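Local atomic coordinates of LbaCas13a H328A (C2c2) (Lachnospiraceae bacterium NK4A179, PDB entry 5WLH), a protein that binds a CRISPR precursor RNA as its guide and, as a Cas13a nuclease, probably matures that RNA and cleaves single-stranded RNA recognised through it. Residues G1120-W1125 with G1264-V1269; S1256-S1261 with L1367-K1372; G1306-G1311 with K1323-I1328. All blocks are in the same frame, centred on the assembly; numbering follows the deposited sequence. Where two conformers were deposited one is given.

How the contacts relate
Along the chain from the N terminus, contact 1 opens first, on helix 1106-1145, and closes at helix 1262-1273 after 138 intervening residues. Contact 2 opens inside that span, at the end of helix 1254-1257, and closes after contact 1 has closed, at the end of helix 1357-1368, so the two cross. Contact 3, the hairpin pairing of 1306-1311 with 1323-1328, is nested within the loop that contact 2 closes and follows contact 1 in series. Helix 1262-1273 ties them together: it packs on helix 1106-1145, starts where contact 2 ends its first segment, and offers Ser1267 to Ile1328 N on the hairpin.

Contact 1 (G1120-W1125 with G1264-V1269); sequences GQLINW and GIYSEV
Leu1122 and Trp1125 of helix 1106-1145 meet Tyr1266 of helix 1262-1273 in a buried helix-helix packing. The axes of the two short segments run nearly parallel, 22° apart, with a closest approach of 11.5 Å, a spacing bridged by large side chains without a hydrogen bond between the segments. Tyr1266 is the one to follow. Its CB starts off beside the interface rather than straight into it, and the ring then reaches across. On one rim, CD1 lies by Leu1122 CD2 and CE1 packs against Leu1122 CG at 3.6 Å. Leu1122 CD2 sits over one face of the ring in a CH-pi contact, 3.9 Å from the centroid and 20° off the normal. On the other rim, CD2 and CE2 meet the six-membered ring of Trp1125, with CE2 only 3.3 Å from Trp1125 CZ3; the two ring planes stand 67° apart. At the tip, OH passes Gln1121 CB and is hydrogen-bonded to Leu1118 O, about one turn before Gln1121 on helix 1106-1145, which pins the phenol at its far end.

Around this ring the smaller contacts close in. Leu1122 CG, anti to its carbonyl carbon, sends two methyls across that divide the work: CD1 touches Ile1265 CG2 at 3.6 Å, and CD2 also reaches Val1269 CG2. Helix 1239-1250 covers Leu1122 and Ile1265, while Leu1288 of helix 1284-1294 touches Tyr1266. Past the tyrosine, Val1269 turns its other methyl to the indole, CG1 resting 3.8 Å from Trp1125 CE3.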
loop_
_atom_site.group_PDB
_atom_site.type_symbol
_atom_site.label_atom_id
_atom_site.label_comp_id
_atom_site.label_asym_id
_atom_site.label_seq_id
_atom_site.Cartn_x
_atom_site.Cartn_y
_atom_site.Cartn_z
ATOM N N GLY A 1120 -4.714 -11.058 -3.011
ATOM C CA GLY A 1120 -3.804 -10.730 -1.925
ATOM C C GLY A 1120 -4.093 -9.369 -1.325
ATOM O O GLY A 1120 -4.005 -9.190 -0.116
ATOM N N GLN A 1121 -4.462 -8.390 -2.156
ATOM C CA GLN A 1121 -4.788 -7.091 -1.585
ATOM C C GLN A 1121 -6.059 -7.174 -0.748
ATOM O O GLN A 1121 -6.175 -6.528 0.294
ATOM C CB GLN A 1121 -4.938 -6.049 -2.702
ATOM C CG GLN A 1121 -5.355 -4.657 -2.199
ATOM C CD GLN A 1121 -4.326 -4.051 -1.257
ATOM O OE1 GLN A 1121 -3.178 -3.805 -1.645
ATOM N NE2 GLN A 1121 -4.733 -3.810 -0.006
ATOM N N LEU A 1122 -7.032 -7.962 -1.203
ATOM C CA LEU A 1122 -8.236 -8.167 -0.408
ATOM C C LEU A 1122 -7.901 -8.774 0.949
ATOM O O LEU A 1122 -8.410 -8.329 1.972
ATOM C CB LEU A 1122 -9.213 -9.061 -1.160
ATOM C CG LEU A 1122 -9.856 -8.365 -2.372
ATOM C CD1 LEU A 1122 -10.598 -9.379 -3.218
ATOM C CD2 LEU A 1122 -10.788 -7.203 -1.961
ATOM N N ILE A 1123 -7.028 -9.774 0.973
ATOM C CA ILE A 1123 -6.658 -10.381 2.247
ATOM C C ILE A 1123 -5.858 -9.404 3.101
ATOM O O ILE A 1123 -6.030 -9.341 4.321
ATOM C CB ILE A 1123 -5.897 -11.691 2.007
ATOM C CG1 ILE A 1123 -6.835 -12.703 1.317
ATOM C CG2 ILE A 1123 -5.505 -12.315 3.371
ATOM C CD1 ILE A 1123 -6.115 -13.928 0.758
ATOM N N ASN A 1124 -4.977 -8.626 2.474
ATOM C CA ASN A 1124 -4.282 -7.561 3.192
ATOM C C ASN A 1124 -5.285 -6.650 3.902
ATOM O O ASN A 1124 -5.155 -6.369 5.098
ATOM C CB ASN A 1124 -3.410 -6.791 2.195
ATOM C CG ASN A 1124 -2.576 -5.697 2.836
ATOM O OD1 ASN A 1124 -3.102 -4.780 3.457
ATOM N ND2 ASN A 1124 -1.259 -5.751 2.616
ATOM N N TRP A 1125 -6.317 -6.204 3.180
ATOM C CA TRP A 1125 -7.339 -5.354 3.784
ATOM C C TRP A 1125 -8.052 -6.061 4.931
ATOM O O TRP A 1125 -8.418 -5.427 5.927
ATOM C CB TRP A 1125 -8.353 -4.944 2.722
ATOM C CG TRP A 1125 -7.878 -3.807 1.886
ATOM C CD1 TRP A 1125 -6.995 -2.819 2.248
ATOM C CD2 TRP A 1125 -8.273 -3.527 0.537
ATOM N NE1 TRP A 1125 -6.834 -1.922 1.192
ATOM C CE2 TRP A 1125 -7.610 -2.343 0.139
ATOM C CE3 TRP A 1125 -9.126 -4.166 -0.368
ATOM C CZ2 TRP A 1125 -7.771 -1.784 -1.138
ATOM C CZ3 TRP A 1125 -9.305 -3.609 -1.614
ATOM C CH2 TRP A 1125 -8.619 -2.430 -1.996
ATOM N N GLY A 1264 -17.077 -6.830 -8.094
ATOM C CA GLY A 1264 -18.142 -6.835 -7.106
ATOM C C GLY A 1264 -17.613 -6.938 -5.688
ATOM O O GLY A 1264 -18.182 -6.355 -4.762
ATOM N N ILE A 1265 -16.539 -7.701 -5.499
ATOM C CA ILE A 1265 -15.941 -7.811 -4.172
ATOM C C ILE A 1265 -15.280 -6.497 -3.790
ATOM O O ILE A 1265 -15.499 -5.974 -2.691
ATOM C CB ILE A 1265 -14.947 -8.978 -4.127
ATOM C CG1 ILE A 1265 -15.679 -10.314 -4.289
ATOM C CG2 ILE A 1265 -14.179 -8.977 -2.775
ATOM C CD1 ILE A 1265 -14.799 -11.423 -4.882
ATOM N N TYR A 1266 -14.475 -5.935 -4.702
ATOM C CA TYR A 1266 -13.885 -4.627 -4.448
ATOM C C TYR A 1266 -14.974 -3.589 -4.209
ATOM O O TYR A 1266 -14.830 -2.706 -3.354
ATOM C CB TYR A 1266 -12.981 -4.226 -5.618
ATOM C CG TYR A 1266 -11.570 -4.742 -5.457
ATOM C CD1 TYR A 1266 -11.274 -6.086 -5.658
ATOM C CD2 TYR A 1266 -10.541 -3.883 -5.057
ATOM C CE1 TYR A 1266 -9.970 -6.569 -5.479
ATOM C CE2 TYR A 1266 -9.248 -4.350 -4.878
ATOM C CZ TYR A 1266 -8.978 -5.688 -5.067
ATOM O OH TYR A 1266 -7.698 -6.152 -4.875
ATOM N N SER A 1267 -16.095 -3.705 -4.929
ATOM C CA SER A 1267 -17.200 -2.775 -4.714
ATOM C C SER A 1267 -17.739 -2.897 -3.300
ATOM O O SER A 1267 -18.059 -1.887 -2.665
ATOM C CB SER A 1267 -18.348 -3.034 -5.706
ATOM O OG SER A 1267 -17.968 -2.737 -7.023
ATOM N N GLU A 1268 -17.872 -4.126 -2.801
ATOM C CA GLU A 1268 -18.451 -4.272 -1.473
ATOM C C GLU A 1268 -17.463 -3.852 -0.393
ATOM O O GLU A 1268 -17.873 -3.311 0.641
ATOM C CB GLU A 1268 -18.939 -5.701 -1.242
ATOM C CG GLU A 1268 -19.655 -5.804 0.104
ATOM C CD GLU A 1268 -20.242 -7.170 0.367
ATOM O OE1 GLU A 1268 -20.801 -7.347 1.466
ATOM O OE2 GLU A 1268 -20.137 -8.054 -0.511
ATOM N N VAL A 1269 -16.165 -4.077 -0.620
ATOM C CA VAL A 1269 -15.158 -3.535 0.288
ATOM C C VAL A 1269 -15.290 -2.019 0.351
ATOM O O VAL A 1269 -15.394 -1.424 1.427
ATOM C CB VAL A 1269 -13.749 -3.979 -0.155
ATOM C CG1 VAL A 1269 -12.663 -3.180 0.601
ATOM C CG2 VAL A 1269 -13.567 -5.477 0.067
#

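Contact 2 (S1256-S1261 with L1367-K1372); sequences SSFDRS and LFYPEK
Phe1258 meets Tyr1369 where two chain turns come together just after helices 1254-1257 and 1357-1368. The ring of Phe1258 receives the edge of Tyr1369 in an offset edge-to-face pair, planes at 90° and centroids 5.8 Å apart, and its CB lies near the tyrosine plane, 3.7 Å from Tyr1369 CE1. The carbonyl of Phe1258 faces the ring of Pro1370, with O 3.2 Å from CG; a cis peptide precedes this proline. Asp1259 and Arg1260 point CB away from the contact, Asp1259 OD1 being hydrogen-bonded to Tyr1248 OH, and Arg1260 C packs on Pro1370 CD. The carbonyl O of Arg1260 is buried without a polar partner.

Ser1261 fits closely: CA makes a CH...O contact of 3.1 Å with Tyr1369 O, and CB rests on the carbonyls of Leu1367 and Phe1368. Its OG lies between the backbone N and the carbonyl carbon (chi1 53°), where, as N-cap of the next helix, it accepts from Gly1264 N and donates to a water, 2.6 Å away, that donates to Phe1368 O and Glu1371 OE2. An alanine in place of Tyr1369 would probably strip the face of Phe1258 of the ring edge that meets it, leaving Tyr1254 as an aromatic neighbour, and leave Lys1055 without the hydroxyl it bonds.

Helix 1050-1056 packs on Phe1258, helix 1262-1273 begins right after Ser1261, and strand 1321-1330 lies against Leu1367 and Phe1368.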
loop_
_atom_site.group_PDB
_atom_site.type_symbol
_atom_site.label_atom_id
_atom_site.label_comp_id
_atom_site.label_asym_id
_atom_site.label_seq_id
_atom_site.Cartn_x
_atom_site.Cartn_y
_atom_site.Cartn_z
ATOM N N SER A 1256 -14.360 -21.228 -6.108
ATOM C CA SER A 1256 -15.257 -22.372 -6.132
ATOM C C SER A 1256 -16.613 -22.041 -6.728
ATOM O O SER A 1256 -17.224 -22.901 -7.370
ATOM C CB SER A 1256 -15.453 -22.915 -4.711
ATOM O OG SER A 1256 -14.251 -23.498 -4.238
ATOM N N SER A 1257 -17.086 -20.815 -6.567
ATOM C CA SER A 1257 -18.468 -20.500 -6.890
ATOM C C SER A 1257 -18.633 -19.444 -7.969
ATOM O O SER A 1257 -19.586 -19.532 -8.741
ATOM C CB SER A 1257 -19.219 -20.050 -5.630
ATOM O OG SER A 1257 -18.724 -18.814 -5.158
ATOM N N PHE A 1258 -17.745 -18.448 -8.048
ATOM C CA PHE A 1258 -17.836 -17.402 -9.071
ATOM C C PHE A 1258 -19.208 -16.736 -9.074
ATOM O O PHE A 1258 -19.719 -16.336 -10.124
ATOM C CB PHE A 1258 -17.501 -17.955 -10.464
ATOM C CG PHE A 1258 -16.147 -18.601 -10.550
ATOM C CD1 PHE A 1258 -15.006 -17.831 -10.734
ATOM C CD2 PHE A 1258 -16.005 -19.975 -10.423
ATOM C CE1 PHE A 1258 -13.750 -18.424 -10.800
ATOM C CE2 PHE A 1258 -14.745 -20.574 -10.484
ATOM C CZ PHE A 1258 -13.616 -19.796 -10.673
ATOM N N ASP A 1259 -19.825 -16.623 -7.901
ATOM C CA ASP A 1259 -21.116 -15.957 -7.800
ATOM C C ASP A 1259 -20.974 -14.445 -7.833
ATOM O O ASP A 1259 -21.962 -13.738 -8.068
ATOM C CB ASP A 1259 -21.820 -16.377 -6.514
ATOM C CG ASP A 1259 -20.914 -16.283 -5.311
ATOM O OD1 ASP A 1259 -19.803 -16.853 -5.354
ATOM O OD2 ASP A 1259 -21.305 -15.618 -4.335
ATOM N N ARG A 1260 -19.773 -13.930 -7.598
ATOM C CA ARG A 1260 -19.513 -12.508 -7.723
ATOM C C ARG A 1260 -18.165 -12.319 -8.395
ATOM O O ARG A 1260 -17.359 -13.246 -8.494
ATOM C CB ARG A 1260 -19.544 -11.795 -6.368
ATOM C CG ARG A 1260 -18.630 -12.392 -5.322
ATOM C CD ARG A 1260 -18.982 -11.858 -3.940
ATOM N NE ARG A 1260 -19.921 -12.728 -3.241
ATOM C CZ ARG A 1260 -20.286 -12.570 -1.974
ATOM N NH1 ARG A 1260 -19.795 -11.569 -1.260
ATOM N NH2 ARG A 1260 -21.144 -13.415 -1.421
ATOM N N SER A 1261 -17.935 -11.102 -8.858
ATOM C CA SER A 1261 -16.730 -10.755 -9.587
ATOM C C SER A 1261 -15.735 -10.094 -8.654
ATOM O O SER A 1261 -16.069 -9.674 -7.550
ATOM C CB SER A 1261 -17.062 -9.801 -10.723
ATOM O OG SER A 1261 -17.780 -8.709 -10.187
ATOM N N LEU A 1367 -11.958 -9.141 -14.301
ATOM C CA LEU A 1367 -12.601 -8.191 -13.398
ATOM C C LEU A 1367 -14.091 -8.444 -13.271
ATOM O O LEU A 1367 -14.669 -8.241 -12.193
ATOM C CB LEU A 1367 -12.367 -6.768 -13.885
ATOM C CG LEU A 1367 -10.916 -6.303 -13.751
ATOM C CD1 LEU A 1367 -10.741 -5.019 -14.544
ATOM C CD2 LEU A 1367 -10.610 -6.083 -12.278
ATOM N N PHE A 1368 -14.732 -8.872 -14.357
ATOM C CA PHE A 1368 -16.189 -8.863 -14.434
ATOM C C PHE A 1368 -16.827 -10.219 -14.230
ATOM O O PHE A 1368 -17.988 -10.273 -13.820
ATOM C CB PHE A 1368 -16.662 -8.332 -15.792
ATOM C CG PHE A 1368 -16.737 -6.837 -15.864
ATOM C CD1 PHE A 1368 -17.882 -6.165 -15.445
ATOM C CD2 PHE A 1368 -15.664 -6.102 -16.329
ATOM C CE1 PHE A 1368 -17.954 -4.785 -15.510
ATOM C CE2 PHE A 1368 -15.732 -4.716 -16.395
ATOM C CZ PHE A 1368 -16.865 -4.058 -15.991
ATOM N N TYR A 1369 -16.132 -11.306 -14.549
ATOM C CA TYR A 1369 -16.746 -12.629 -14.470
ATOM C C TYR A 1369 -17.401 -12.839 -13.099
ATOM O O TYR A 1369 -16.754 -12.608 -12.068
ATOM C CB TYR A 1369 -15.705 -13.721 -14.724
ATOM C CG TYR A 1369 -16.369 -15.054 -14.956
ATOM C CD1 TYR A 1369 -16.762 -15.845 -13.888
ATOM C CD2 TYR A 1369 -16.673 -15.479 -16.241
ATOM C CE1 TYR A 1369 -17.413 -17.042 -14.095
ATOM C CE2 TYR A 1369 -17.321 -16.682 -16.458
ATOM C CZ TYR A 1369 -17.690 -17.454 -15.384
ATOM O OH TYR A 1369 -18.333 -18.658 -15.588
ATOM N N PRO A 1370 -18.652 -13.345 -13.037
ATOM C CA PRO A 1370 -19.504 -13.943 -14.078
ATOM C C PRO A 1370 -20.257 -12.966 -14.981
ATOM O O PRO A 1370 -20.922 -13.422 -15.918
ATOM C CB PRO A 1370 -20.509 -14.766 -13.258
ATOM C CG PRO A 1370 -20.683 -14.008 -12.040
ATOM C CD PRO A 1370 -19.318 -13.396 -11.724
ATOM N N GLU A 1371 -20.173 -11.669 -14.713
ATOM C CA GLU A 1371 -20.815 -10.697 -15.585
ATOM C C GLU A 1371 -20.086 -10.651 -16.921
ATOM O O GLU A 1371 -18.867 -10.843 -16.995
ATOM C CB GLU A 1371 -20.842 -9.316 -14.922
ATOM C CG GLU A 1371 -21.406 -8.170 -15.775
ATOM C CD GLU A 1371 -21.432 -6.815 -15.043
ATOM O OE1 GLU A 1371 -21.970 -5.836 -15.610
ATOM O OE2 GLU A 1371 -20.908 -6.718 -13.909
ATOM N N LYS A 1372 -20.846 -10.454 -17.988
ATOM C CA LYS A 1372 -20.285 -10.309 -19.320
ATOM C C LYS A 1372 -20.557 -8.912 -19.838
ATOM O O LYS A 1372 -21.617 -8.338 -19.576
ATOM C CB LYS A 1372 -20.855 -11.355 -20.283
ATOM C CG LYS A 1372 -20.343 -12.711 -19.900
ATOM C CD LYS A 1372 -18.927 -12.855 -20.474
ATOM C CE LYS A 1372 -18.143 -13.983 -19.832
ATOM N NZ LYS A 1372 -16.649 -13.764 -19.889
HETATM O O HOH W 1 -19.026 -8.181 -12.403
#

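Contact 3 (G1306-G1311 with K1323-I1328). With nucleotides of chain B.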
loop_
_atom_site.group_PDB
_atom_site.type_symbol
_atom_site.label_atom_id
_atom_site.label_comp_id
_atom_site.label_asym_id
_atom_site.label_seq_id
_atom_site.Cartn_x
_atom_site.Cartn_y
_atom_site.Cartn_z
ATOM N N GLY A 1306 -25.396 -1.023 -7.120
ATOM C CA GLY A 1306 -25.671 -2.440 -7.093
ATOM C C GLY A 1306 -26.559 -2.750 -5.904
ATOM O O GLY A 1306 -27.309 -1.907 -5.432
ATOM N N LYS A 1307 -26.436 -3.974 -5.414
ATOM C CA LYS A 1307 -27.276 -4.480 -4.342
ATOM C C LYS A 1307 -26.397 -5.106 -3.279
ATOM O O LYS A 1307 -25.325 -5.637 -3.571
ATOM C CB LYS A 1307 -28.275 -5.545 -4.843
ATOM C CG LYS A 1307 -29.201 -5.084 -5.962
ATOM C CD LYS A 1307 -30.181 -4.048 -5.447
ATOM C CE LYS A 1307 -31.064 -3.498 -6.560
ATOM N NZ LYS A 1307 -31.667 -2.201 -6.151
ATOM N N LYS A 1308 -26.882 -5.074 -2.045
ATOM C CA LYS A 1308 -26.228 -5.784 -0.962
ATOM C C LYS A 1308 -27.293 -6.245 0.017
ATOM O O LYS A 1308 -28.348 -5.618 0.142
ATOM C CB LYS A 1308 -25.198 -4.904 -0.249
ATOM C CG LYS A 1308 -25.794 -3.697 0.439
ATOM C CD LYS A 1308 -24.733 -2.966 1.285
ATOM C CE LYS A 1308 -25.252 -1.633 1.774
ATOM N NZ LYS A 1308 -24.332 -0.946 2.735
ATOM N N MET A 1309 -27.001 -7.332 0.713
ATOM C CA MET A 1309 -27.882 -7.800 1.766
ATOM C C MET A 1309 -27.499 -7.178 3.104
ATOM O O MET A 1309 -26.329 -6.876 3.367
ATOM C CB MET A 1309 -27.843 -9.325 1.869
ATOM C CG MET A 1309 -28.245 -10.023 0.594
ATOM S SD MET A 1309 -29.853 -9.468 0.027
ATOM C CE MET A 1309 -30.857 -9.906 1.440
ATOM N N ILE A 1310 -28.515 -6.967 3.935
ATOM C CA ILE A 1310 -28.367 -6.579 5.331
ATOM C C ILE A 1310 -28.870 -7.750 6.150
ATOM O O ILE A 1310 -30.052 -8.100 6.059
ATOM C CB ILE A 1310 -29.170 -5.313 5.658
ATOM C CG1 ILE A 1310 -28.874 -4.203 4.648
ATOM C CG2 ILE A 1310 -28.891 -4.861 7.092
ATOM C CD1 ILE A 1310 -27.446 -3.708 4.686
ATOM N N GLY A 1311 -27.990 -8.358 6.937
ATOM C CA GLY A 1311 -28.335 -9.566 7.655
ATOM C C GLY A 1311 -28.005 -10.816 6.854
ATOM O O GLY A 1311 -27.839 -10.787 5.636
ATOM N N LYS A 1323 -30.636 -4.014 -0.237
ATOM C CA LYS A 1323 -30.636 -2.572 -0.414
ATOM C C LYS A 1323 -29.551 -2.194 -1.411
ATOM O O LYS A 1323 -28.785 -3.042 -1.870
ATOM C CB LYS A 1323 -30.479 -1.855 0.929
ATOM C CG LYS A 1323 -29.058 -1.752 1.441
ATOM C CD LYS A 1323 -28.973 -0.770 2.609
ATOM C CE LYS A 1323 -28.826 0.658 2.129
ATOM N NZ LYS A 1323 -28.697 1.613 3.255
ATOM N N GLU A 1324 -29.519 -0.913 -1.771
ATOM C CA GLU A 1324 -28.538 -0.444 -2.743
ATOM C C GLU A 1324 -27.125 -0.485 -2.150
ATOM O O GLU A 1324 -26.931 -0.375 -0.940
ATOM C CB GLU A 1324 -28.880 0.965 -3.206
ATOM C CG GLU A 1324 -30.299 1.096 -3.732
ATOM C CD GLU A 1324 -30.356 1.769 -5.079
ATOM O OE1 GLU A 1324 -30.768 2.949 -5.132
ATOM O OE2 GLU A 1324 -29.980 1.119 -6.083
ATOM N N CYS A 1325 -26.137 -0.669 -3.024
ATOM C CA CYS A 1325 -24.742 -0.818 -2.623
ATOM C C CYS A 1325 -23.889 -0.099 -3.653
ATOM O O CYS A 1325 -24.255 -0.056 -4.828
ATOM C CB CYS A 1325 -24.341 -2.302 -2.568
ATOM S SG CYS A 1325 -22.603 -2.649 -2.089
ATOM N N ALA A 1326 -22.767 0.491 -3.214
ATOM C CA ALA A 1326 -21.831 1.045 -4.192
ATOM C C ALA A 1326 -21.453 -0.034 -5.190
ATOM O O ALA A 1326 -21.217 -1.187 -4.822
ATOM C CB ALA A 1326 -20.564 1.573 -3.513
ATOM N N ARG A 1327 -21.376 0.337 -6.467
ATOM C CA ARG A 1327 -20.920 -0.591 -7.492
ATOM C C ARG A 1327 -19.847 0.118 -8.299
ATOM O O ARG A 1327 -20.119 1.140 -8.940
ATOM C CB ARG A 1327 -22.065 -1.058 -8.394
ATOM C CG ARG A 1327 -21.614 -2.067 -9.440
ATOM C CD ARG A 1327 -22.782 -2.922 -9.927
ATOM N NE ARG A 1327 -23.313 -2.389 -11.170
ATOM C CZ ARG A 1327 -22.754 -2.597 -12.357
ATOM N NH1 ARG A 1327 -23.292 -2.062 -13.440
ATOM N NH2 ARG A 1327 -21.659 -3.342 -12.457
ATOM N N ILE A 1328 -18.626 -0.393 -8.224
ATOM C CA ILE A 1328 -17.532 0.089 -9.057
ATOM C C ILE A 1328 -17.586 -0.685 -10.359
ATOM O O ILE A 1328 -17.535 -1.920 -10.366
ATOM C CB ILE A 1328 -16.174 -0.102 -8.366
ATOM C CG1 ILE A 1328 -16.150 0.618 -7.004
ATOM C CG2 ILE A 1328 -15.060 0.348 -9.278
ATOM C CD1 ILE A 1328 -14.951 0.208 -6.111
ATOM P P A B 3 -27.273 5.721 5.004
ATOM O OP1 A B 3 -26.225 6.743 4.740
ATOM O OP2 A B 3 -28.705 6.109 5.077
ATOM O "O5'" A B 3 -27.223 4.567 3.918
ATOM C "C5'" A B 3 -26.716 4.821 2.643
ATOM C "C4'" A B 3 -25.800 3.715 2.218
ATOM O "O4'" A B 3 -26.568 2.755 1.448
ATOM C "C3'" A B 3 -24.701 4.187 1.282
ATOM O "O3'" A B 3 -23.546 4.598 1.992
ATOM C "C2'" A B 3 -24.494 3.005 0.360
ATOM O "O2'" A B 3 -23.740 2.000 1.018
ATOM C "C1'" A B 3 -25.929 2.496 0.229
ATOM N N9 A B 3 -26.699 3.211 -0.804
ATOM C C8 A B 3 -27.840 3.971 -0.607
ATOM N N7 A B 3 -28.337 4.473 -1.714
ATOM C C5 A B 3 -27.465 4.013 -2.699
ATOM C C6 A B 3 -27.444 4.175 -4.096
ATOM N N6 A B 3 -28.351 4.907 -4.749
ATOM N N1 A B 3 -26.454 3.576 -4.801
ATOM C C2 A B 3 -25.549 2.852 -4.128
ATOM N N3 A B 3 -25.472 2.626 -2.816
ATOM C C4 A B 3 -26.463 3.234 -2.155
ATOM P P A B 4 -22.862 6.005 1.654
ATOM O OP1 A B 4 -21.717 6.157 2.603
ATOM O OP2 A B 4 -23.900 7.063 1.546
ATOM O "O5'" A B 4 -22.279 5.796 0.193
ATOM C "C5'" A B 4 -21.307 4.796 -0.063
ATOM C "C4'" A B 4 -21.089 4.657 -1.541
ATOM O "O4'" A B 4 -22.317 4.223 -2.173
ATOM C "C3'" A B 4 -20.742 5.943 -2.263
ATOM O "O3'" A B 4 -19.372 6.267 -2.150
ATOM C "C2'" A B 4 -21.183 5.648 -3.688
ATOM O "O2'" A B 4 -20.253 4.787 -4.331
ATOM C "C1'" A B 4 -22.454 4.845 -3.433
ATOM N N9 A B 4 -23.655 5.698 -3.385
ATOM C C8 A B 4 -24.362 6.150 -2.298
ATOM N N7 A B 4 -25.413 6.871 -2.625
ATOM C C5 A B 4 -25.396 6.873 -4.014
ATOM C C6 A B 4 -26.225 7.460 -4.999
ATOM N N6 A B 4 -27.310 8.189 -4.732
ATOM N N1 A B 4 -25.903 7.244 -6.292
ATOM C C2 A B 4 -24.823 6.517 -6.590
ATOM N N3 A B 4 -23.969 5.924 -5.756
ATOM C C4 A B 4 -24.313 6.154 -4.487
HETATM O O HOH W 2 -26.173 0.730 4.437
#
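A beta hairpin that lies against the bound RNA is built here from strands 1297-1310 and 1321-1330, with Lys1308 and Lys1323 a hydrogen-bonded antiparallel pair beside nucleotide A3 of chain B. Lys1308 N bonds Lys1323 O and Lys1323 N bonds Lys1308 O, both at 2.8 Å. Gly1306 and Cys1325 form the other such pair, but unevenly. Gly1306 N reaches Cys1325 O at 2.7 Å and almost straight (171°), whereas the return bond from Cys1325 N to Gly1306 O is more bent (142°).

The side chains of Lys1308 and Lys1323 lie side by side and point the same way, Lys1308 CE 3.8 Å from Lys1323 CG. Lys1308 is extended beyond CG and passes over Cys1325 CB; Lys1323 bends at chi3 (-85°), which places CE 3.2 Å from A3 O4' of chain B. Its NZ makes weak hydrogen bonds to O4' and O5' of that nucleotide, while Lys1308 NZ makes a long, weak one to O2'. A water accepts from Lys1308 NZ and Lys1323 NZ, which stand 5.1 Å apart. Salt bridges from Lys1308 NZ to Glu1238 and Asp1271 probably offset this crowding of like charge.

Glu1324, next after Lys1323, lays CB against the base of A3 of chain B, 3.4 Å from C5. Glu1324 OE1 comes 3.1 Å from N6 of A3 of chain B, and OE2 faces Lys1307 NZ in a long salt bridge. Ala1326 CB touches the ribose of A4 of chain B.

Strand 1321-1330 is outermost in a four-stranded antiparallel sheet, with 1297-1310 next to it and 1336-1344 beyond; helix 1262-1273 packs on Lys1308, Ile1310 and Cys1325.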